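Local coordinates for adhesion and penetration protein autotransporter (Haemophilus influenzae, PDB 3SYJ), which probably acts as a serine protease and promotes adherence to and invasion of host cells, its secreted passenger domain also mediating self-association in bacterial aggregation, at residues A[378-383]-A[400-405]; A[421-426]-A[446-451]; A[431-436]-A[464-469]; A[471-476]-A[490-495]. All blocks are in the same frame, centred on the assembly; numbering follows the deposited sequence.

Contact 1: residues A[378-383]-A[400-405]; sequences TWQGAG and EHDRLS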
loop_
_atom_site.group_PDB
_atom_site.type_symbol
_atom_site.label_atom_id
_atom_site.label_comp_id
_atom_site.label_asym_id
_atom_site.label_seq_id
_atom_site.Cartn_x
_atom_site.Cartn_y
_atom_site.Cartn_z
ATOM N N THR A 378 -35.322 38.103 47.512
ATOM C CA THR A 378 -34.904 38.292 46.117
ATOM C C THR A 378 -34.039 39.540 45.916
ATOM O O THR A 378 -33.984 40.415 46.784
ATOM C CB THR A 378 -36.121 38.387 45.175
ATOM O OG1 THR A 378 -36.925 39.513 45.543
ATOM C CG2 THR A 378 -36.962 37.116 45.252
ATOM N N TRP A 379 -33.354 39.617 44.776
ATOM C CA TRP A 379 -32.619 40.833 44.419
ATOM C C TRP A 379 -32.997 41.343 43.036
ATOM O O TRP A 379 -33.352 40.569 42.149
ATOM C CB TRP A 379 -31.100 40.631 44.476
ATOM C CG TRP A 379 -30.319 41.845 43.995
ATOM C CD1 TRP A 379 -29.986 42.940 44.736
ATOM C CD2 TRP A 379 -29.777 42.074 42.679
ATOM N NE1 TRP A 379 -29.279 43.840 43.972
ATOM C CE2 TRP A 379 -29.130 43.330 42.708
ATOM C CE3 TRP A 379 -29.780 41.343 41.484
ATOM C CZ2 TRP A 379 -28.494 43.877 41.582
ATOM C CZ3 TRP A 379 -29.141 41.885 40.365
ATOM C CH2 TRP A 379 -28.511 43.142 40.424
ATOM N N GLN A 380 -32.885 42.657 42.866
ATOM C CA GLN A 380 -33.224 43.335 41.624
ATOM C C GLN A 380 -32.452 44.648 41.556
ATOM O O GLN A 380 -32.522 45.462 42.480
ATOM C CB GLN A 380 -34.722 43.625 41.595
ATOM C CG GLN A 380 -35.241 44.116 40.260
ATOM C CD GLN A 380 -36.733 44.370 40.275
ATOM O OE1 GLN A 380 -37.341 44.503 41.335
ATOM N NE2 GLN A 380 -37.329 44.449 39.091
ATOM N N GLY A 381 -31.713 44.858 40.473
ATOM C CA GLY A 381 -30.904 46.054 40.332
ATOM C C GLY A 381 -30.280 46.176 38.955
ATOM O O GLY A 381 -30.647 45.447 38.024
ATOM N N ALA A 382 -29.327 47.091 38.818
ATOM C CA ALA A 382 -28.756 47.387 37.509
ATOM C C ALA A 382 -28.096 46.156 36.899
ATOM O O ALA A 382 -28.198 45.918 35.688
ATOM C CB ALA A 382 -27.773 48.519 37.604
ATOM N N GLY A 383 -27.434 45.366 37.737
ATOM C CA GLY A 383 -26.691 44.211 37.266
ATOM C C GLY A 383 -25.579 43.821 38.222
ATOM O O GLY A 383 -25.407 44.443 39.273
ATOM N N GLU A 400 -39.837 38.334 38.568
ATOM C CA GLU A 400 -40.511 38.084 37.297
ATOM C C GLU A 400 -40.513 39.335 36.422
ATOM O O GLU A 400 -40.706 40.441 36.919
ATOM C CB GLU A 400 -41.939 37.595 37.534
ATOM C CG GLU A 400 -42.653 37.125 36.274
ATOM C CD GLU A 400 -44.058 36.604 36.556
ATOM O OE1 GLU A 400 -44.480 36.609 37.728
ATOM O OE2 GLU A 400 -44.744 36.183 35.606
ATOM N N HIS A 401 -40.286 39.150 35.123
ATOM C CA HIS A 401 -40.235 40.256 34.154
ATOM C C HIS A 401 -39.026 41.171 34.334
ATOM O O HIS A 401 -38.994 42.281 33.802
ATOM C CB HIS A 401 -41.532 41.081 34.165
ATOM C CG HIS A 401 -42.756 40.281 33.843
ATOM N ND1 HIS A 401 -43.886 40.293 34.634
ATOM C CD2 HIS A 401 -43.015 39.417 32.833
ATOM C CE1 HIS A 401 -44.793 39.484 34.116
ATOM N NE2 HIS A 401 -44.288 38.936 33.025
ATOM N N ASP A 402 -38.039 40.710 35.093
ATOM C CA ASP A 402 -36.808 41.466 35.262
ATOM C C ASP A 402 -35.614 40.697 34.707
ATOM O O ASP A 402 -35.482 39.495 34.931
ATOM C CB ASP A 402 -36.568 41.812 36.729
ATOM C CG ASP A 402 -35.233 42.503 36.947
ATOM O OD1 ASP A 402 -35.198 43.754 36.926
ATOM O OD2 ASP A 402 -34.216 41.797 37.116
ATOM N N ARG A 403 -34.750 41.404 33.984
ATOM C CA ARG A 403 -33.545 40.818 33.417
ATOM C C ARG A 403 -32.334 41.194 34.263
ATOM O O ARG A 403 -32.121 42.369 34.574
ATOM C CB ARG A 403 -33.340 41.320 31.985
ATOM C CG ARG A 403 -32.562 40.383 31.080
ATOM C CD ARG A 403 -32.218 41.074 29.768
ATOM N NE ARG A 403 -31.159 42.049 29.977
ATOM C CZ ARG A 403 -30.404 42.562 29.011
ATOM N NH1 ARG A 403 -30.597 42.207 27.743
ATOM N NH2 ARG A 403 -29.451 43.430 29.321
ATOM N N LEU A 404 -31.541 40.196 34.636
ATOM C CA LEU A 404 -30.305 40.444 35.360
ATOM C C LEU A 404 -29.166 40.594 34.356
ATOM O O LEU A 404 -29.039 39.787 33.436
ATOM C CB LEU A 404 -30.023 39.312 36.363
ATOM C CG LEU A 404 -28.804 39.458 37.288
ATOM C CD1 LEU A 404 -29.013 38.756 38.633
ATOM C CD2 LEU A 404 -27.510 38.971 36.626
ATOM N N SER A 405 -28.359 41.641 34.530
ATOM C CA SER A 405 -27.187 41.891 33.696
ATOM C C SER A 405 -25.907 41.416 34.377
ATOM O O SER A 405 -25.547 41.902 35.456
ATOM C CB SER A 405 -27.058 43.386 33.409
ATOM O OG SER A 405 -28.116 43.851 32.595
HETATM O O HOH W 1 -29.575 43.107 36.792
HETATM O O HOH W 2 -31.815 42.417 38.312
#
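Gly383 and Ser405 bring the two backbones together, with CA atoms 4.3 Å apart, where 378-383 runs into strand 384-386 beside its parallel neighbour 403-407. Gly383 CA lies 3.1 Å from Ser405 O, and the positive phi of Gly383 (156°) is a conformation that glycine accommodates readily. Just upstream the segments diverge and water 1 lies between them, accepting from Ser405 N at 3.0 Å and sitting near Gly381 O. Water 2 donates to Asp402 OD2 at 2.8 Å and accepts from Gly381 N. These are neighbouring coils of the passenger-domain beta-helix, at a corner where the chain bends into the next sheet. Among the side chains, extended Gln380 reaches across with its amide: NE2 donates to Asp402 OD1 at 3.1 Å. The oxygen lies in the amide plane, but the amide meets the carboxylate from above, the two planes being 88° apart. Asp402, whose CG is anti to its backbone N (chi1 175°), suits this junction because its two oxygens serve different partners. OD1 also forms a salt bridge with Lys123, from the peptidase S6 region, which probably stabilises the carboxylate's charge; the same ammonium bonds Gly381 O and Arg403 O. On the apolar side, Leu404 CD1 approaches the edge of the Trp379 indole, 3.6 Å from CZ3, the side chains crossing at about a right angle. Over one face of that indole lies Gly381 N; with no CB, Gly381 lets the ring fold back against its own backbone, while Trp379 NE1 bonds Gln358.

Contact 2: residues A[421-426]-A[446-451]; sequences KGSISV and FSEIGL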
loop_
_atom_site.group_PDB
_atom_site.type_symbol
_atom_site.label_atom_id
_atom_site.label_comp_id
_atom_site.label_asym_id
_atom_site.label_seq_id
_atom_site.Cartn_x
_atom_site.Cartn_y
_atom_site.Cartn_z
ATOM N N LYS A 421 -37.963 33.264 38.503
ATOM C CA LYS A 421 -38.774 33.774 37.415
ATOM C C LYS A 421 -38.085 34.896 36.629
ATOM O O LYS A 421 -38.536 35.263 35.545
ATOM C CB LYS A 421 -40.163 34.164 37.909
ATOM C CG LYS A 421 -41.169 33.033 37.776
ATOM C CD LYS A 421 -42.473 33.354 38.475
ATOM C CE LYS A 421 -42.303 33.293 39.986
ATOM N NZ LYS A 421 -43.608 33.407 40.695
ATOM N N GLY A 422 -36.978 35.414 37.161
ATOM C CA GLY A 422 -36.193 36.407 36.451
ATOM C C GLY A 422 -35.428 35.775 35.302
ATOM O O GLY A 422 -35.256 34.553 35.250
ATOM N N SER A 423 -34.969 36.600 34.370
ATOM C CA SER A 423 -34.102 36.109 33.302
ATOM C C SER A 423 -32.689 36.673 33.449
ATOM O O SER A 423 -32.378 37.343 34.430
ATOM C CB SER A 423 -34.685 36.455 31.931
ATOM O OG SER A 423 -34.810 37.859 31.785
ATOM N N ILE A 424 -31.831 36.401 32.477
ATOM C CA ILE A 424 -30.456 36.879 32.555
ATOM C C ILE A 424 -29.851 37.192 31.192
ATOM O O ILE A 424 -30.139 36.517 30.196
ATOM C CB ILE A 424 -29.555 35.863 33.289
ATOM C CG1 ILE A 424 -28.145 36.433 33.504
ATOM C CG2 ILE A 424 -29.504 34.554 32.519
ATOM C CD1 ILE A 424 -27.355 35.735 34.592
ATOM N N SER A 425 -29.019 38.230 31.152
ATOM C CA SER A 425 -28.171 38.482 29.987
ATOM C C SER A 425 -26.710 38.376 30.404
ATOM O O SER A 425 -26.243 39.132 31.257
ATOM C CB SER A 425 -28.452 39.859 29.381
ATOM O OG SER A 425 -27.528 40.155 28.353
ATOM N N VAL A 426 -25.994 37.433 29.810
ATOM C CA VAL A 426 -24.607 37.196 30.173
ATOM C C VAL A 426 -23.683 37.882 29.175
ATOM O O VAL A 426 -23.448 37.373 28.070
ATOM C CB VAL A 426 -24.299 35.688 30.206
ATOM C CG1 VAL A 426 -22.861 35.440 30.710
ATOM C CG2 VAL A 426 -25.330 34.959 31.063
ATOM N N PHE A 446 -33.252 30.388 35.266
ATOM C CA PHE A 446 -33.799 31.634 34.730
ATOM C C PHE A 446 -34.942 31.323 33.766
ATOM O O PHE A 446 -34.976 30.256 33.158
ATOM C CB PHE A 446 -32.714 32.451 34.018
ATOM C CG PHE A 446 -31.561 32.843 34.906
ATOM C CD1 PHE A 446 -31.648 33.956 35.734
ATOM C CD2 PHE A 446 -30.391 32.101 34.910
ATOM C CE1 PHE A 446 -30.587 34.320 36.552
ATOM C CE2 PHE A 446 -29.333 32.447 35.727
ATOM C CZ PHE A 446 -29.428 33.561 36.549
ATOM N N SER A 447 -35.882 32.246 33.629
ATOM C CA SER A 447 -36.982 32.040 32.694
ATOM C C SER A 447 -36.513 32.262 31.260
ATOM O O SER A 447 -37.219 31.934 30.313
ATOM C CB SER A 447 -38.129 32.989 33.006
ATOM O OG SER A 447 -37.693 34.327 32.876
ATOM N N GLU A 448 -35.316 32.816 31.109
ATOM C CA GLU A 448 -34.775 33.142 29.796
ATOM C C GLU A 448 -33.301 33.504 29.957
ATOM O O GLU A 448 -32.929 34.210 30.897
ATOM C CB GLU A 448 -35.559 34.309 29.193
ATOM C CG GLU A 448 -35.274 34.598 27.733
ATOM C CD GLU A 448 -36.212 35.653 27.152
ATOM O OE1 GLU A 448 -36.313 36.759 27.736
ATOM O OE2 GLU A 448 -36.847 35.375 26.110
ATOM N N ILE A 449 -32.465 33.014 29.045
ATOM C CA ILE A 449 -31.014 33.191 29.154
ATOM C C ILE A 449 -30.412 33.580 27.806
ATOM O O ILE A 449 -30.615 32.890 26.809
ATOM C CB ILE A 449 -30.316 31.898 29.662
ATOM C CG1 ILE A 449 -30.871 31.469 31.023
ATOM C CG2 ILE A 449 -28.809 32.084 29.741
ATOM C CD1 ILE A 449 -30.518 30.033 31.397
ATOM N N GLY A 450 -29.686 34.695 27.774
ATOM C CA GLY A 450 -29.023 35.127 26.560
ATOM C C GLY A 450 -27.525 35.305 26.750
ATOM O O GLY A 450 -27.071 35.755 27.801
ATOM N N LEU A 451 -26.758 34.931 25.730
ATOM C CA LEU A 451 -25.336 35.247 25.671
ATOM C C LEU A 451 -25.098 36.336 24.613
ATOM O O LEU A 451 -25.518 36.185 23.462
ATOM C CB LEU A 451 -24.535 33.997 25.324
ATOM C CG LEU A 451 -24.239 33.025 26.465
ATOM C CD1 LEU A 451 -23.954 31.640 25.911
ATOM C CD2 LEU A 451 -23.060 33.542 27.279
HETATM O O HOH W 3 -34.683 38.469 29.085
#
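Ile424 lays its CG2 methyl over one face of the Phe446 ring, 3.6 Å from the centroid and 16° off the normal, a CH-pi contact. Its CD1 meets the ring at CZ, 3.6 Å away. A beta-branched residue suits the place, because CG2 also meets Ile449 CG1 while the other branch brings CD1 to the ring. Phe446 has CG beside its backbone N (chi1 -60°), and Gly422 O lies at the ring edge, in plane. Behind this packing is the parallel pairing of strands 423-427 and 449-452, adjacent coils of the right-handed beta-helix. Ile424 N donates to Glu448 O, Gly450 N to Ile424 O, and Val426 N to Gly450 O at 2.8 Å. Ahead of the strands, Ser447 grips the turn twice: its N bonds Gly422 O at 2.9 Å, and its OG donates to Lys421 O at 3.0 Å from above the carbonyl plane. At the strand starts, water 3 joins Ser423 OG (2.8 Å) to Glu448 OE1 (2.7 Å), polar groups apt for a partly exposed surface. Further inward, Leu433 packs on Phe446 and Ile449, and Val431 on Ile424 and Val426.

Contact 3: residues A[431-436]-A[464-469]; sequences VILEQQ and KQFDTD
Gln435 and Gln465 mark the closest backbone approach, but their CA atoms are still 6.7 Å apart, so side chains must bridge the distance between the end of strand 430-433 and the loop before strand 471-473. Gln465 does most of this. Its chain bends at chi2 (-72°), swinging the amide against the Gln435 backbone, with CD 3.5 Å from Gln435 N; which end of the amide is oxygen and which nitrogen is uncertain in the model. The CG methylene of Gln465 comes within 4.1 Å of Leu433 CB. Beside it, Leu433 CD1 meets the Phe466 ring at CD2, 3.8 Å away, the two side chains crossing at about a right angle. Leucine suits the buried beta-helix interior, and partly exposed Phe466 leans on it from the loop; Ile449 and Leu460 contact the pair, and Phe471 meets the Phe466 ring. Beyond the contact, an Asx turn shapes the loop: Asp469 N donates to Asp467 OD1 at 3.1 Å. Glutamine, long and carrying both donor and acceptor, suits a spot just past the end of a strand, where backbone N-H and C=O groups lie close by, so that an amide set against polar backbone atoms sits beside an apolar leucine-phenylalanine contact where the loop meets strand 430-433.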
loop_
_atom_site.group_PDB
_atom_site.type_symbol
_atom_site.label_atom_id
_atom_site.label_comp_id
_atom_site.label_asym_id
_atom_site.label_seq_id
_atom_site.Cartn_x
_atom_site.Cartn_y
_atom_site.Cartn_z
ATOM N N VAL A 431 -21.117 32.413 33.906
ATOM C CA VAL A 431 -22.241 32.141 34.775
ATOM C C VAL A 431 -22.362 30.636 34.785
ATOM O O VAL A 431 -22.491 30.011 33.727
ATOM C CB VAL A 431 -23.539 32.721 34.207
ATOM C CG1 VAL A 431 -24.746 32.105 34.891
ATOM C CG2 VAL A 431 -23.545 34.246 34.325
ATOM N N ILE A 432 -22.285 30.050 35.975
ATOM C CA ILE A 432 -22.496 28.618 36.145
ATOM C C ILE A 432 -23.916 28.407 36.649
ATOM O O ILE A 432 -24.334 29.039 37.617
ATOM C CB ILE A 432 -21.500 28.023 37.162
ATOM C CG1 ILE A 432 -20.059 28.243 36.687
ATOM C CG2 ILE A 432 -21.779 26.556 37.375
ATOM C CD1 ILE A 432 -19.004 27.838 37.708
ATOM N N LEU A 433 -24.662 27.536 35.980
ATOM C CA LEU A 433 -26.036 27.252 36.374
ATOM C C LEU A 433 -26.106 26.016 37.249
ATOM O O LEU A 433 -25.829 24.907 36.791
ATOM C CB LEU A 433 -26.918 27.036 35.149
ATOM C CG LEU A 433 -26.925 28.166 34.121
ATOM C CD1 LEU A 433 -27.818 27.786 32.951
ATOM C CD2 LEU A 433 -27.390 29.461 34.784
ATOM N N GLU A 434 -26.481 26.214 38.509
ATOM C CA GLU A 434 -26.737 25.096 39.408
ATOM C C GLU A 434 -27.877 25.384 40.389
ATOM O O GLU A 434 -27.715 25.194 41.593
ATOM C CB GLU A 434 -25.459 24.703 40.174
ATOM C CG GLU A 434 -25.407 23.215 40.532
ATOM C CD GLU A 434 -24.213 22.825 41.386
ATOM O OE1 GLU A 434 -23.283 23.641 41.548
ATOM O OE2 GLU A 434 -24.209 21.687 41.901
ATOM N N GLN A 435 -29.023 25.842 39.885
ATOM C CA GLN A 435 -30.190 26.031 40.744
ATOM C C GLN A 435 -30.495 24.731 41.446
ATOM O O GLN A 435 -30.389 23.663 40.839
ATOM C CB GLN A 435 -31.435 26.414 39.943
ATOM C CG GLN A 435 -31.572 27.870 39.633
ATOM C CD GLN A 435 -32.037 28.700 40.802
ATOM O OE1 GLN A 435 -33.192 28.641 41.227
ATOM N NE2 GLN A 435 -31.143 29.512 41.305
ATOM N N GLN A 436 -30.895 24.834 42.710
ATOM C CA GLN A 436 -31.362 23.690 43.485
ATOM C C GLN A 436 -32.882 23.612 43.452
ATOM O O GLN A 436 -33.562 24.636 43.504
ATOM C CB GLN A 436 -30.941 23.830 44.943
ATOM C CG GLN A 436 -29.571 24.431 45.173
ATOM C CD GLN A 436 -28.452 23.444 44.937
ATOM O OE1 GLN A 436 -28.162 23.074 43.798
ATOM N NE2 GLN A 436 -27.801 23.022 46.017
ATOM N N LYS A 464 -31.770 20.129 33.490
ATOM C CA LYS A 464 -33.046 20.801 33.641
ATOM C C LYS A 464 -32.929 22.136 34.359
ATOM O O LYS A 464 -33.621 22.373 35.341
ATOM C CB LYS A 464 -34.014 19.896 34.395
ATOM C CG LYS A 464 -34.181 18.546 33.758
ATOM C CD LYS A 464 -35.503 17.934 34.163
ATOM C CE LYS A 464 -36.012 16.981 33.094
ATOM N NZ LYS A 464 -37.506 17.024 32.992
ATOM N N GLN A 465 -32.064 23.011 33.856
ATOM C CA GLN A 465 -31.820 24.304 34.493
ATOM C C GLN A 465 -32.615 25.414 33.836
ATOM O O GLN A 465 -32.835 26.478 34.424
ATOM C CB GLN A 465 -30.329 24.646 34.450
ATOM C CG GLN A 465 -29.487 23.819 35.394
ATOM C CD GLN A 465 -29.700 24.208 36.841
ATOM O OE1 GLN A 465 -29.957 23.357 37.706
ATOM N NE2 GLN A 465 -29.603 25.502 37.116
ATOM N N PHE A 466 -33.030 25.163 32.603
ATOM C CA PHE A 466 -33.766 26.147 31.836
ATOM C C PHE A 466 -34.440 25.467 30.664
ATOM O O PHE A 466 -34.084 24.354 30.284
ATOM C CB PHE A 466 -32.828 27.233 31.308
ATOM C CG PHE A 466 -31.769 26.710 30.384
ATOM C CD1 PHE A 466 -31.990 26.647 29.012
ATOM C CD2 PHE A 466 -30.557 26.264 30.880
ATOM C CE1 PHE A 466 -31.016 26.155 28.152
ATOM C CE2 PHE A 466 -29.584 25.771 30.029
ATOM C CZ PHE A 466 -29.815 25.723 28.660
ATOM N N ASP A 467 -35.409 26.164 30.089
ATOM C CA ASP A 467 -36.134 25.703 28.922
ATOM C C ASP A 467 -35.292 26.063 27.694
ATOM O O ASP A 467 -34.999 27.227 27.461
ATOM C CB ASP A 467 -37.510 26.390 28.906
ATOM C CG ASP A 467 -38.368 26.002 27.708
ATOM O OD1 ASP A 467 -37.903 25.233 26.831
ATOM O OD2 ASP A 467 -39.524 26.482 27.653
ATOM N N THR A 468 -34.883 25.065 26.919
ATOM C CA THR A 468 -33.960 25.322 25.820
ATOM C C THR A 468 -34.570 26.205 24.735
ATOM O O THR A 468 -33.855 26.765 23.914
ATOM C CB THR A 468 -33.410 24.032 25.193
ATOM O OG1 THR A 468 -34.478 23.284 24.612
ATOM C CG2 THR A 468 -32.693 23.182 26.246
ATOM N N ASP A 469 -35.892 26.329 24.735
ATOM C CA ASP A 469 -36.572 27.235 23.816
ATOM C C ASP A 469 -36.387 28.687 24.242
ATOM O O ASP A 469 -36.604 29.595 23.449
ATOM C CB ASP A 469 -38.070 26.905 23.751
ATOM C CG ASP A 469 -38.352 25.613 22.998
ATOM O OD1 ASP A 469 -37.437 25.118 22.290
ATOM O OD2 ASP A 469 -39.488 25.096 23.113
#

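Contact 4: residues A[471-476]-A[490-495]; sequences FYFGFR and KRIQNT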
loop_
_atom_site.group_PDB
_atom_site.type_symbol
_atom_site.label_atom_id
_atom_site.label_comp_id
_atom_site.label_asym_id
_atom_site.label_seq_id
_atom_site.Cartn_x
_atom_site.Cartn_y
_atom_site.Cartn_z
ATOM N N PHE A 471 -33.460 29.931 25.520
ATOM C CA PHE A 471 -32.043 30.256 25.531
ATOM C C PHE A 471 -31.716 30.852 24.172
ATOM O O PHE A 471 -32.186 30.366 23.147
ATOM C CB PHE A 471 -31.209 28.993 25.781
ATOM C CG PHE A 471 -29.725 29.248 25.908
ATOM C CD1 PHE A 471 -29.110 29.246 27.156
ATOM C CD2 PHE A 471 -28.944 29.470 24.786
ATOM C CE1 PHE A 471 -27.748 29.479 27.281
ATOM C CE2 PHE A 471 -27.581 29.708 24.899
ATOM C CZ PHE A 471 -26.981 29.713 26.144
ATOM N N TYR A 472 -30.930 31.916 24.154
ATOM C CA TYR A 472 -30.561 32.516 22.880
ATOM C C TYR A 472 -29.138 33.060 22.876
ATOM O O TYR A 472 -28.649 33.580 23.888
ATOM C CB TYR A 472 -31.545 33.627 22.493
ATOM C CG TYR A 472 -31.506 34.821 23.421
ATOM C CD1 TYR A 472 -30.684 35.910 23.151
ATOM C CD2 TYR A 472 -32.278 34.852 24.574
ATOM C CE1 TYR A 472 -30.631 36.998 24.009
ATOM C CE2 TYR A 472 -32.238 35.930 25.429
ATOM C CZ TYR A 472 -31.414 37.004 25.143
ATOM O OH TYR A 472 -31.379 38.080 26.006
ATOM N N PHE A 473 -28.481 32.923 21.726
ATOM C CA PHE A 473 -27.261 33.659 21.439
ATOM C C PHE A 473 -27.640 34.959 20.725
ATOM O O PHE A 473 -28.025 34.961 19.553
ATOM C CB PHE A 473 -26.316 32.827 20.572
ATOM C CG PHE A 473 -25.939 31.504 21.177
ATOM C CD1 PHE A 473 -24.777 31.369 21.913
ATOM C CD2 PHE A 473 -26.754 30.392 21.010
ATOM C CE1 PHE A 473 -24.432 30.144 22.472
ATOM C CE2 PHE A 473 -26.412 29.169 21.567
ATOM C CZ PHE A 473 -25.253 29.046 22.297
ATOM N N GLY A 474 -27.548 36.072 21.443
ATOM C CA GLY A 474 -27.850 37.359 20.855
ATOM C C GLY A 474 -26.676 37.913 20.074
ATOM O O GLY A 474 -25.828 37.163 19.595
ATOM N N PHE A 475 -26.641 39.236 19.950
ATOM C CA PHE A 475 -25.586 39.960 19.247
ATOM C C PHE A 475 -24.212 39.515 19.707
ATOM O O PHE A 475 -23.849 39.724 20.863
ATOM C CB PHE A 475 -25.751 41.457 19.512
ATOM C CG PHE A 475 -24.683 42.319 18.900
ATOM C CD1 PHE A 475 -24.689 42.587 17.542
ATOM C CD2 PHE A 475 -23.702 42.910 19.692
ATOM C CE1 PHE A 475 -23.719 43.405 16.975
ATOM C CE2 PHE A 475 -22.723 43.734 19.130
ATOM C CZ PHE A 475 -22.735 43.982 17.770
ATOM N N ARG A 476 -23.467 38.890 18.796
ATOM C CA ARG A 476 -22.090 38.417 19.025
ATOM C C ARG A 476 -21.964 37.184 19.939
ATOM O O ARG A 476 -20.866 36.677 20.174
ATOM C CB ARG A 476 -21.165 39.557 19.456
ATOM C CG ARG A 476 -20.849 40.503 18.312
ATOM C CD ARG A 476 -19.986 41.657 18.771
ATOM N NE ARG A 476 -19.822 42.636 17.706
ATOM C CZ ARG A 476 -19.235 43.816 17.865
ATOM N NH1 ARG A 476 -18.755 44.171 19.053
ATOM N NH2 ARG A 476 -19.128 44.642 16.835
ATOM N N LYS A 490 -35.466 22.405 19.828
ATOM C CA LYS A 490 -36.309 22.385 18.640
ATOM C C LYS A 490 -35.613 23.234 17.583
ATOM O O LYS A 490 -35.228 22.733 16.528
ATOM C CB LYS A 490 -37.699 22.919 18.959
ATOM C CG LYS A 490 -38.457 22.030 19.925
ATOM C CD LYS A 490 -39.715 22.704 20.439
ATOM C CE LYS A 490 -40.313 21.929 21.602
ATOM N NZ LYS A 490 -41.144 22.813 22.464
ATOM N N ARG A 491 -35.437 24.517 17.883
ATOM C CA ARG A 491 -34.497 25.354 17.144
ATOM C C ARG A 491 -33.611 26.118 18.124
ATOM O O ARG A 491 -34.034 26.443 19.240
ATOM C CB ARG A 491 -35.219 26.325 16.203
ATOM C CG ARG A 491 -36.251 27.210 16.865
ATOM C CD ARG A 491 -36.913 28.166 15.853
ATOM N NE ARG A 491 -36.161 29.405 15.767
ATOM C CZ ARG A 491 -36.443 30.497 16.468
ATOM N NH1 ARG A 491 -37.484 30.528 17.288
ATOM N NH2 ARG A 491 -35.681 31.565 16.339
ATOM N N ILE A 492 -32.376 26.396 17.724
ATOM C CA ILE A 492 -31.499 27.209 18.553
ATOM C C ILE A 492 -31.649 28.667 18.137
ATOM O O ILE A 492 -31.496 28.999 16.967
ATOM C CB ILE A 492 -30.022 26.771 18.428
ATOM C CG1 ILE A 492 -29.877 25.269 18.696
ATOM C CG2 ILE A 492 -29.141 27.546 19.400
ATOM C CD1 ILE A 492 -28.506 24.726 18.333
ATOM N N GLN A 493 -31.981 29.535 19.085
ATOM C CA GLN A 493 -32.011 30.964 18.810
ATOM C C GLN A 493 -30.587 31.478 18.747
ATOM O O GLN A 493 -29.834 31.384 19.719
ATOM C CB GLN A 493 -32.773 31.707 19.894
ATOM C CG GLN A 493 -34.216 31.304 20.006
ATOM C CD GLN A 493 -34.995 32.281 20.846
ATOM O OE1 GLN A 493 -35.162 33.436 20.467
ATOM N NE2 GLN A 493 -35.472 31.824 22.003
ATOM N N ASN A 494 -30.214 32.009 17.594
ATOM C CA ASN A 494 -28.875 32.525 17.414
ATOM C C ASN A 494 -28.921 33.633 16.383
ATOM O O ASN A 494 -29.763 33.616 15.489
ATOM C CB ASN A 494 -27.918 31.412 16.973
ATOM C CG ASN A 494 -28.247 30.877 15.594
ATOM O OD1 ASN A 494 -29.258 30.194 15.406
ATOM N ND2 ASN A 494 -27.391 31.175 14.623
ATOM N N THR A 495 -28.013 34.593 16.530
ATOM C CA THR A 495 -27.955 35.779 15.679
ATOM C C THR A 495 -26.804 35.741 14.668
ATOM O O THR A 495 -26.966 36.194 13.533
ATOM C CB THR A 495 -27.826 37.075 16.528
ATOM O OG1 THR A 495 -29.092 37.394 17.116
ATOM C CG2 THR A 495 -27.387 38.244 15.663
HETATM O O HOH W 4 -32.808 28.293 21.800
HETATM O O HOH W 5 -25.177 34.981 18.071
#
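Phe471 O faces the side chain of Gln493, with CB 3.6 Å away, at the start of two roughly parallel segments, strand 471-473 and the weakly bonded 493-494. Next, Tyr472 sets its CB against Gln493 CB at 3.5 Å on the face where both side chains meet His92: Tyr472 stacks its ring on the imidazole, and Gln493 OE1 accepts from His92 NE2. A glutamine fits here because its aliphatic part packs while its amide end answers to polar partners. Phe473 points the other way and, with Gln493, makes much of the contact. Its N donates to Gln493 O at 2.9 Å with an N-H...O angle of 167°, the donor tilted 34° from the carbonyl plane. With CG beside the backbone N (chi1 -57°), the ring presents its edge to the same carbonyl, CD2 lying 3.5 Å from Gln493 O, and CE2 meets Ile492 CG2 at 3.8 Å. Phe471 CE2 covers one face of that ring. Gly474 follows, its CA at the edge of the Tyr472 ring, a place where the absence of a CB avoids crowding; its O is 3.7 Å from Thr495 CB. Water 5, 2.7 Å from Gly474 O, also accepts from Thr495 N, whereas Thr495 OG1 is buried with no partner in the model. The short strand 493-494 forms one border of the parallel beta-helix sheet, and 471-473 stands between it and 449-452, while the inward Phe473 and Ile492 rest on Ile501 of strand 499-502 and Phe473 also touches Leu451.

Overall arrangement
Contacts 2 and 4, and one side of contact 1, lie on one parallel sheet of the beta-helix, strands 403-407, 423-427, 449-452, 471-473 and 493-494 following in order. Contact 1 adjoins contact 2 through Leu404 O and Ser425 N, 2.8 Å apart, and contact 2 adjoins contact 4 through Ile449 O and Tyr472 N. Contact 3 belongs to another face, with Leu433 and Phe466 packing on Ile449; Asp469 salt-bridges Lys490 of contact 4. Leu433, Ile449 and Phe473 are buried, while polar rims such as Lys421 in contact 2 reach the surface. Contact 2 is regular strand pairing, contact 1 leans on charges and water, contact 3 joins a loop to a strand end by an apolar pair and a glutamine amide, and contact 4 has a single clear backbone bond plus aromatic packing.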